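Local coordinates for beta-1,3-1,4-glucanase (Caldicellulosiruptor sp. F32, PDB 5H4R), which probably hydrolyses mixed-linkage beta-1,3-1,4-glucans such as lichenan, as a family 5 glycoside hydrolase with a TIM-barrel catalytic domain, at residues R22-K34 against V383-A395. The protein carries 1 engineered substitution. Numbering follows the deposited sequence.
Sequences RAKIPEIKIASRK and VYPEIVSAMMKYA
R22 lies against E386 near the start of helix 385-395. Its CB, CG and CD run past E386 OE2, CB being the nearest of the three at 3.4 Å. The chain then bends at chi3 (-58°), which brings the guanidinium side-on to the carboxylate. NE donates to E386 OE2 (2.8 Å) in an almost straight bond, and NH2 donates to E386 OE1 (2.9 Å). In this two-pronged salt bridge both oxygens are met on their syn sides, though the guanidinium and carboxylate planes are turned 33° apart. NH2 also lies 3.7 Å from Y384 CD1.

Further along, I25 rests on the helix. Its CD1 touches S389 CB, and its CG2 lies 3.8 Å from K393 CD. K393 is extended up to CE, and its NZ forms a salt bridge with E27 OE2 (3.2 Å). E27 also pairs with K29, so the three charges form a network.

Y394 holds the backbone of 22-34 through its hydroxyl. OH donates to P26 O in the carbonyl plane, on a lone pair, and accepts from I28 N; both bonds are 2.8 Å. I28 CB sits over one face of the ring in a CH-pi contact, and I28 CG1 reaches Y394 CE2 (3.6 Å). A phenylalanine here would probably leave P26 O and I28 N without their shared hydroxyl partner.

The contact lies at the surface, near both ends of the modelled chain. Segment 22-34 runs outside the barrel, before helix 39-47. It also touches helix 336-352, where R22 meets L336 and I30 meets Y345. I387 and M391 of helix 385-395 pack on W359 of barrel strand 356-361.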
ATOM      1  N   ARG A  22     -12.341  -9.918  24.386  1.00 43.86           N
ATOM      2  CA  ARG A  22     -11.031 -10.377  24.855  1.00 23.17           C
ATOM      3  C   ARG A  22     -10.083  -9.219  25.120  1.00 20.94           C
ATOM      4  O   ARG A  22      -9.038  -9.383  25.722  1.00 26.01           O
ATOM      5  CB  ARG A  22     -10.385 -11.309  23.819  1.00 18.06           C
ATOM      6  CG  ARG A  22     -11.185 -12.577  23.567  1.00 17.20           C
ATOM      7  CD  ARG A  22     -10.495 -13.490  22.582  1.00 15.70           C
ATOM      8  NE  ARG A  22     -10.253 -12.835  21.306  1.00 15.55           N
ATOM      9  CZ  ARG A  22      -9.394 -13.264  20.399  1.00 15.30           C
ATOM     10  NH1 ARG A  22      -8.687 -14.374  20.613  1.00 18.44           N
ATOM     11  NH2 ARG A  22      -9.226 -12.563  19.296  1.00 14.55           N
ATOM     12  N   ALA A  23     -10.433  -8.057  24.602  1.00 18.03           N
ATOM     13  CA  ALA A  23      -9.599  -6.872  24.715  1.00 15.45           C
ATOM     14  C   ALA A  23     -10.517  -5.680  24.906  1.00 21.36           C
ATOM     15  O   ALA A  23     -11.724  -5.747  24.650  1.00 27.57           O
ATOM     16  CB  ALA A  23      -8.708  -6.680  23.486  1.00 21.22           C
ATOM     17  N   LYS A  24      -9.944  -4.592  25.385  1.00 18.26           N
ATOM     18  CA  LYS A  24     -10.691  -3.370  25.653  0.53 21.10           C
ATOM     19  C   LYS A  24     -10.231  -2.307  24.671  1.00 22.50           C
ATOM     20  O   LYS A  24      -9.049  -1.948  24.655  1.00 20.99           O
ATOM     21  CB  LYS A  24     -10.481  -2.902  27.096  0.53 18.45           C
ATOM     22  CG  LYS A  24     -11.221  -1.613  27.454  0.53 26.41           C
ATOM     23  CD  LYS A  24     -10.804  -1.098  28.820  0.53 35.98           C
ATOM     24  CE  LYS A  24     -11.232   0.350  29.028  0.53 40.96           C
ATOM     25  NZ  LYS A  24     -10.703   0.915  30.304  0.53 29.30           N
ATOM     26  N   ILE A  25     -11.152  -1.817  23.850  1.00 14.91           N
ATOM     27  CA  ILE A  25     -10.800  -0.762  22.897  1.00 14.02           C
ATOM     28  C   ILE A  25     -10.673   0.554  23.660  1.00 15.39           C
ATOM     29  O   ILE A  25     -11.597   0.919  24.397  1.00 15.87           O
ATOM     30  CB  ILE A  25     -11.846  -0.657  21.795  1.00 15.50           C
ATOM     31  CG1 ILE A  25     -11.937  -1.976  21.015  1.00 21.51           C
ATOM     32  CG2 ILE A  25     -11.514   0.480  20.866  1.00 15.73           C
ATOM     33  CD1 ILE A  25     -13.155  -2.041  20.046  1.00 22.33           C
ATOM     34  N   PRO A  26      -9.582   1.294  23.498  1.00 14.30           N
ATOM     35  CA  PRO A  26      -9.391   2.509  24.290  1.00 15.14           C
ATOM     36  C   PRO A  26     -10.200   3.678  23.750  1.00 15.34           C
ATOM     37  O   PRO A  26     -10.554   3.738  22.575  1.00 14.72           O
ATOM     38  CB  PRO A  26      -7.888   2.782  24.158  1.00 14.56           C
ATOM     39  CG  PRO A  26      -7.547   2.243  22.814  1.00 14.80           C
ATOM     40  CD  PRO A  26      -8.401   1.004  22.653  1.00 14.00           C
ATOM     41  N   GLU A  27     -10.471   4.622  24.648  1.00 16.51           N
ATOM     42  CA  GLU A  27     -11.022   5.919  24.262  1.00 16.89           C
ATOM     43  C   GLU A  27      -9.868   6.848  23.907  1.00 26.69           C
ATOM     44  O   GLU A  27      -9.138   7.304  24.795  1.00 25.69           O
ATOM     45  CB  GLU A  27     -11.874   6.494  25.391  1.00 22.83           C
ATOM     46  CG  GLU A  27     -13.230   5.842  25.510  1.00 48.64           C
ATOM     47  CD  GLU A  27     -14.122   6.146  24.315  1.00 44.68           C
ATOM     48  OE1 GLU A  27     -13.980   7.242  23.732  1.00 60.16           O
ATOM     49  OE2 GLU A  27     -14.956   5.288  23.959  1.00 44.84           O
ATOM     50  N   ILE A  28      -9.717   7.131  22.618  1.00 18.35           N
ATOM     51  CA  ILE A  28      -8.584   7.899  22.100  1.00 21.90           C
ATOM     52  C   ILE A  28      -9.016   9.354  21.997  1.00 29.76           C
ATOM     53  O   ILE A  28     -10.060   9.654  21.397  1.00 19.35           O
ATOM     54  CB  ILE A  28      -8.128   7.385  20.721  1.00 24.57           C
ATOM     55  CG1 ILE A  28      -7.800   5.881  20.694  1.00 30.14           C
ATOM     56  CG2 ILE A  28      -6.926   8.216  20.210  1.00 22.79           C
ATOM     57  CD1 ILE A  28      -6.445   5.504  21.152  1.00 27.86           C
ATOM     58  N   LYS A  29      -8.184  10.251  22.523  1.00 26.66           N
ATOM     59  CA  LYS A  29      -8.415  11.691  22.496  1.00 26.36           C
ATOM     60  C   LYS A  29      -7.285  12.338  21.704  1.00 30.69           C
ATOM     61  O   LYS A  29      -6.215  12.623  22.253  1.00 26.47           O
ATOM     62  CB  LYS A  29      -8.476  12.254  23.908  1.00 37.12           C
ATOM     63  CG  LYS A  29      -9.424  11.499  24.833  1.00 51.33           C
ATOM     64  CD  LYS A  29     -10.856  11.487  24.301  1.00 51.70           C
ATOM     65  CE  LYS A  29     -11.775  10.681  25.222  1.00 64.75           C
ATOM     66  NZ  LYS A  29     -13.168  10.576  24.695  1.00 69.71           N
ATOM     67  N   ILE A  30      -7.532  12.560  20.416  1.00 28.94           N
ATOM     68  CA  ILE A  30      -6.642  13.315  19.541  1.00 22.19           C
ATOM     69  C   ILE A  30      -7.488  14.361  18.822  1.00 19.12           C
ATOM     70  O   ILE A  30      -8.436  14.010  18.109  1.00 22.23           O
ATOM     71  CB  ILE A  30      -5.928  12.422  18.517  1.00 21.48           C
ATOM     72  CG1 ILE A  30      -5.085  11.343  19.216  1.00 15.26           C
ATOM     73  CG2 ILE A  30      -5.046  13.286  17.610  1.00 18.94           C
ATOM     74  CD1 ILE A  30      -4.499  10.324  18.286  1.00 19.56           C
ATOM     75  N   ALA A  31      -7.140  15.634  18.994  1.00 20.19           N
ATOM     76  CA  ALA A  31      -7.876  16.703  18.335  1.00 25.08           C
ATOM     77  C   ALA A  31      -7.672  16.666  16.821  1.00 16.55           C
ATOM     78  O   ALA A  31      -6.571  16.407  16.332  1.00 21.08           O
ATOM     79  CB  ALA A  31      -7.429  18.057  18.893  1.00 34.44           C
ATOM     80  N   SER A  32      -8.744  16.916  16.072  1.00 18.38           N
ATOM     81  CA  SER A  32      -8.619  16.999  14.622  1.00 18.01           C
ATOM     82  C   SER A  32      -7.845  18.259  14.238  1.00 16.71           C
ATOM     83  O   SER A  32      -7.987  19.318  14.855  1.00 18.45           O
ATOM     84  CB  SER A  32      -9.991  17.002  13.941  1.00 33.06           C
ATOM     85  OG  SER A  32      -9.858  17.022  12.517  1.00 38.60           O
ATOM     86  N   ARG A  33      -7.001  18.127  13.225  1.00 15.13           N
ATOM     87  CA  ARG A  33      -6.325  19.256  12.626  1.00 15.61           C
ATOM     88  C   ARG A  33      -7.231  19.893  11.573  1.00 15.85           C
ATOM     89  O   ARG A  33      -8.239  19.318  11.150  1.00 17.66           O
ATOM     90  CB  ARG A  33      -5.004  18.813  11.987  1.00 14.76           C
ATOM     91  CG  ARG A  33      -3.998  18.140  12.948  1.00 20.31           C
ATOM     92  CD  ARG A  33      -3.517  19.051  14.046  1.00 24.80           C
ATOM     93  NE  ARG A  33      -2.484  19.960  13.579  1.00 33.65           N
ATOM     94  CZ  ARG A  33      -1.248  19.561  13.287  1.00 24.69           C
ATOM     95  NH1 ARG A  33      -0.904  18.260  13.411  1.00 25.45           N
ATOM     96  NH2 ARG A  33      -0.377  20.451  12.856  1.00 29.37           N
ATOM     97  N   LYS A  34      -6.864  21.091  11.141  1.00 16.61           N
ATOM     98  CA  LYS A  34      -7.570  21.706  10.021  1.00 16.86           C
ATOM     99  C   LYS A  34      -7.260  20.922   8.762  1.00 18.25           C
ATOM    100  O   LYS A  34      -6.088  20.737   8.420  1.00 16.42           O
ATOM    101  CB  LYS A  34      -7.163  23.166   9.859  1.00 18.05           C
ATOM    102  CG  LYS A  34      -7.854  23.850   8.711  1.00 27.42           C
ATOM    103  CD  LYS A  34      -9.355  24.014   8.986  1.00 47.67           C
ATOM    104  CE  LYS A  34     -10.033  24.925   7.955  1.00 56.12           C
ATOM    105  NZ  LYS A  34     -10.114  24.301   6.599  1.00 56.63           N
ATOM    106  N   VAL A 383     -10.431 -13.583  12.926  1.00 10.52           N
ATOM    107  CA  VAL A 383      -9.675 -14.118  14.058  1.00  8.99           C
ATOM    108  C   VAL A 383      -9.499 -13.058  15.139  1.00  9.66           C
ATOM    109  O   VAL A 383      -9.515 -13.369  16.341  1.00 11.27           O
ATOM    110  CB  VAL A 383      -8.323 -14.646  13.558  1.00  9.37           C
ATOM    111  CG1 VAL A 383      -7.485 -15.136  14.728  1.00 13.61           C
ATOM    112  CG2 VAL A 383      -8.547 -15.779  12.580  1.00  9.94           C
ATOM    113  N   TYR A 384      -9.336 -11.803  14.717  1.00 11.22           N
ATOM    114  CA  TYR A 384      -9.075 -10.677  15.608  1.00 10.03           C
ATOM    115  C   TYR A 384     -10.117  -9.594  15.361  1.00 11.09           C
ATOM    116  O   TYR A 384      -9.799  -8.497  14.903  1.00 12.57           O
ATOM    117  CB  TYR A 384      -7.663 -10.142  15.387  1.00 12.05           C
ATOM    118  CG  TYR A 384      -6.617 -11.165  15.702  1.00 10.04           C
ATOM    119  CD1 TYR A 384      -6.438 -11.588  17.003  1.00 13.09           C
ATOM    120  CD2 TYR A 384      -5.795 -11.702  14.708  1.00 10.55           C
ATOM    121  CE1 TYR A 384      -5.504 -12.530  17.317  1.00 14.53           C
ATOM    122  CE2 TYR A 384      -4.852 -12.663  15.007  1.00 11.82           C
ATOM    123  CZ  TYR A 384      -4.694 -13.066  16.313  1.00 14.38           C
ATOM    124  OH  TYR A 384      -3.765 -14.013  16.688  1.00 18.92           O
ATOM    125  N   PRO A 385     -11.387  -9.887  15.625  1.00 12.13           N
ATOM    126  CA  PRO A 385     -12.420  -8.854  15.442  1.00 12.34           C
ATOM    127  C   PRO A 385     -12.180  -7.627  16.310  1.00 10.85           C
ATOM    128  O   PRO A 385     -12.632  -6.525  15.961  1.00 11.94           O
ATOM    129  CB  PRO A 385     -13.710  -9.583  15.824  1.00 12.95           C
ATOM    130  CG  PRO A 385     -13.271 -10.684  16.739  1.00 14.29           C
ATOM    131  CD  PRO A 385     -11.908 -11.113  16.238  1.00 11.90           C
ATOM    132  N   GLU A 386     -11.469  -7.783  17.427  1.00 10.52           N
ATOM    133  CA  GLU A 386     -11.184  -6.649  18.299  1.00 10.43           C
ATOM    134  C   GLU A 386     -10.310  -5.610  17.602  1.00 10.01           C
ATOM    135  O   GLU A 386     -10.462  -4.404  17.837  1.00 12.26           O
ATOM    136  CB  GLU A 386     -10.508  -7.126  19.569  1.00 12.92           C
ATOM    137  CG  GLU A 386     -11.338  -8.164  20.356  1.00 13.26           C
ATOM    138  CD  GLU A 386     -11.077  -9.628  19.979  1.00 13.84           C
ATOM    139  OE1 GLU A 386     -10.375  -9.933  18.981  1.00 12.09           O
ATOM    140  OE2 GLU A 386     -11.603 -10.485  20.731  1.00 16.02           O
ATOM    141  N   ILE A 387      -9.349  -6.061  16.792  1.00  9.10           N
ATOM    142  CA  ILE A 387      -8.501  -5.134  16.049  1.00 10.69           C
ATOM    143  C   ILE A 387      -9.333  -4.417  15.002  1.00 11.33           C
ATOM    144  O   ILE A 387      -9.209  -3.206  14.808  1.00 10.55           O
ATOM    145  CB  ILE A 387      -7.303  -5.875  15.420  1.00  9.60           C
ATOM    146  CG1 ILE A 387      -6.373  -6.440  16.505  1.00  9.53           C
ATOM    147  CG2 ILE A 387      -6.531  -4.962  14.482  1.00 10.91           C
ATOM    148  CD1 ILE A 387      -5.172  -7.266  15.999  1.00 12.06           C
ATOM    149  N   VAL A 388     -10.198  -5.154  14.301  1.00 10.79           N
ATOM    150  CA  VAL A 388     -11.053  -4.538  13.290  1.00 10.15           C
ATOM    151  C   VAL A 388     -11.955  -3.499  13.939  1.00  9.77           C
ATOM    152  O   VAL A 388     -12.036  -2.354  13.485  1.00 11.43           O
ATOM    153  CB  VAL A 388     -11.860  -5.605  12.535  1.00 10.96           C
ATOM    154  CG1 VAL A 388     -12.820  -4.954  11.556  1.00 12.10           C
ATOM    155  CG2 VAL A 388     -10.913  -6.558  11.785  1.00 13.27           C
ATOM    156  N   SER A 389     -12.597  -3.868  15.049  1.00 11.67           N
ATOM    157  CA  SER A 389     -13.503  -2.947  15.726  1.00 12.47           C
ATOM    158  C   SER A 389     -12.763  -1.724  16.238  1.00 11.56           C
ATOM    159  O   SER A 389     -13.315  -0.611  16.243  1.00 13.58           O
ATOM    160  CB  SER A 389     -14.199  -3.653  16.884  1.00 13.48           C
ATOM    161  OG  SER A 389     -15.090  -4.616  16.389  1.00 18.24           O
ATOM    162  N   ALA A 390     -11.527  -1.917  16.695  1.00 11.36           N
ATOM    163  CA  ALA A 390     -10.717  -0.797  17.165  1.00 13.56           C
ATOM    164  C   ALA A 390     -10.490   0.212  16.051  1.00 12.22           C
ATOM    165  O   ALA A 390     -10.577   1.429  16.271  1.00 12.97           O
ATOM    166  CB  ALA A 390      -9.376  -1.308  17.701  1.00 13.77           C
ATOM    167  N   MET A 391     -10.210  -0.278  14.843  1.00  9.20           N
ATOM    168  CA  MET A 391     -10.001   0.612  13.714  1.00 10.43           C
ATOM    169  C   MET A 391     -11.306   1.268  13.312  1.00  8.72           C
ATOM    170  O   MET A 391     -11.338   2.462  13.006  1.00  9.70           O
ATOM    171  CB  MET A 391      -9.385  -0.162  12.556  1.00 13.64           C
ATOM    172  CG  MET A 391      -8.009  -0.693  12.914  1.00  9.73           C
ATOM    173  SD  MET A 391      -7.116  -1.303  11.500  1.00 15.50           S
ATOM    174  CE  MET A 391      -8.034  -2.809  11.129  1.00 15.93           C
ATOM    175  N   MET A 392     -12.397   0.505  13.307  1.00  9.71           N
ATOM    176  CA  MET A 392     -13.645   1.059  12.795  1.00 10.62           C
ATOM    177  C   MET A 392     -14.169   2.173  13.685  1.00 12.86           C
ATOM    178  O   MET A 392     -14.874   3.074  13.201  1.00 13.55           O
ATOM    179  CB  MET A 392     -14.677  -0.047  12.653  1.00  9.26           C
ATOM    180  CG  MET A 392     -14.308  -1.069  11.643  1.00 10.73           C
ATOM    181  SD  MET A 392     -14.049  -0.330  10.011  1.00 12.88           S
ATOM    182  CE  MET A 392     -13.136  -1.679   9.258  1.00 11.99           C
ATOM    183  N   LYS A 393     -13.855   2.112  14.983  1.00 10.21           N
ATOM    184  CA  LYS A 393     -14.289   3.139  15.920  1.00 11.70           C
ATOM    185  C   LYS A 393     -13.793   4.519  15.520  1.00 12.28           C
ATOM    186  O   LYS A 393     -14.490   5.512  15.750  1.00 14.30           O
ATOM    187  CB  LYS A 393     -13.799   2.791  17.321  1.00 13.91           C
ATOM    188  CG  LYS A 393     -14.243   3.760  18.402  1.00 14.36           C
ATOM    189  CD  LYS A 393     -13.828   3.239  19.779  1.00 21.59           C
ATOM    190  CE  LYS A 393     -14.176   4.220  20.899  1.00 32.63           C
ATOM    191  NZ  LYS A 393     -15.638   4.453  20.993  1.00 49.71           N
ATOM    192  N   TYR A 394     -12.609   4.599  14.907  1.00 11.39           N
ATOM    193  CA  TYR A 394     -11.966   5.874  14.619  1.00 12.24           C
ATOM    194  C   TYR A 394     -11.746   6.146  13.135  1.00 12.36           C
ATOM    195  O   TYR A 394     -11.219   7.203  12.800  1.00 13.32           O
ATOM    196  CB  TYR A 394     -10.618   5.965  15.361  1.00 13.27           C
ATOM    197  CG  TYR A 394     -10.835   5.920  16.867  1.00 13.45           C
ATOM    198  CD1 TYR A 394     -11.350   7.007  17.515  1.00 13.87           C
ATOM    199  CD2 TYR A 394     -10.553   4.777  17.612  1.00 12.82           C
ATOM    200  CE1 TYR A 394     -11.583   6.993  18.896  1.00 16.43           C
ATOM    201  CE2 TYR A 394     -10.793   4.738  18.999  1.00 16.28           C
ATOM    202  CZ  TYR A 394     -11.293   5.848  19.628  1.00 16.48           C
ATOM    203  OH  TYR A 394     -11.552   5.854  21.000  1.00 18.32           O
ATOM    204  N   ALA A 395     -12.159   5.255  12.235  1.00 11.70           N
ATOM    205  CA  ALA A 395     -11.830   5.422  10.823  1.00 13.00           C
ATOM    206  C   ALA A 395     -12.641   6.501  10.109  1.00 13.95           C
ATOM    207  O   ALA A 395     -12.133   7.137   9.170  1.00 14.78           O
ATOM    208  CB  ALA A 395     -12.035   4.102  10.080  1.00 10.92           C
TER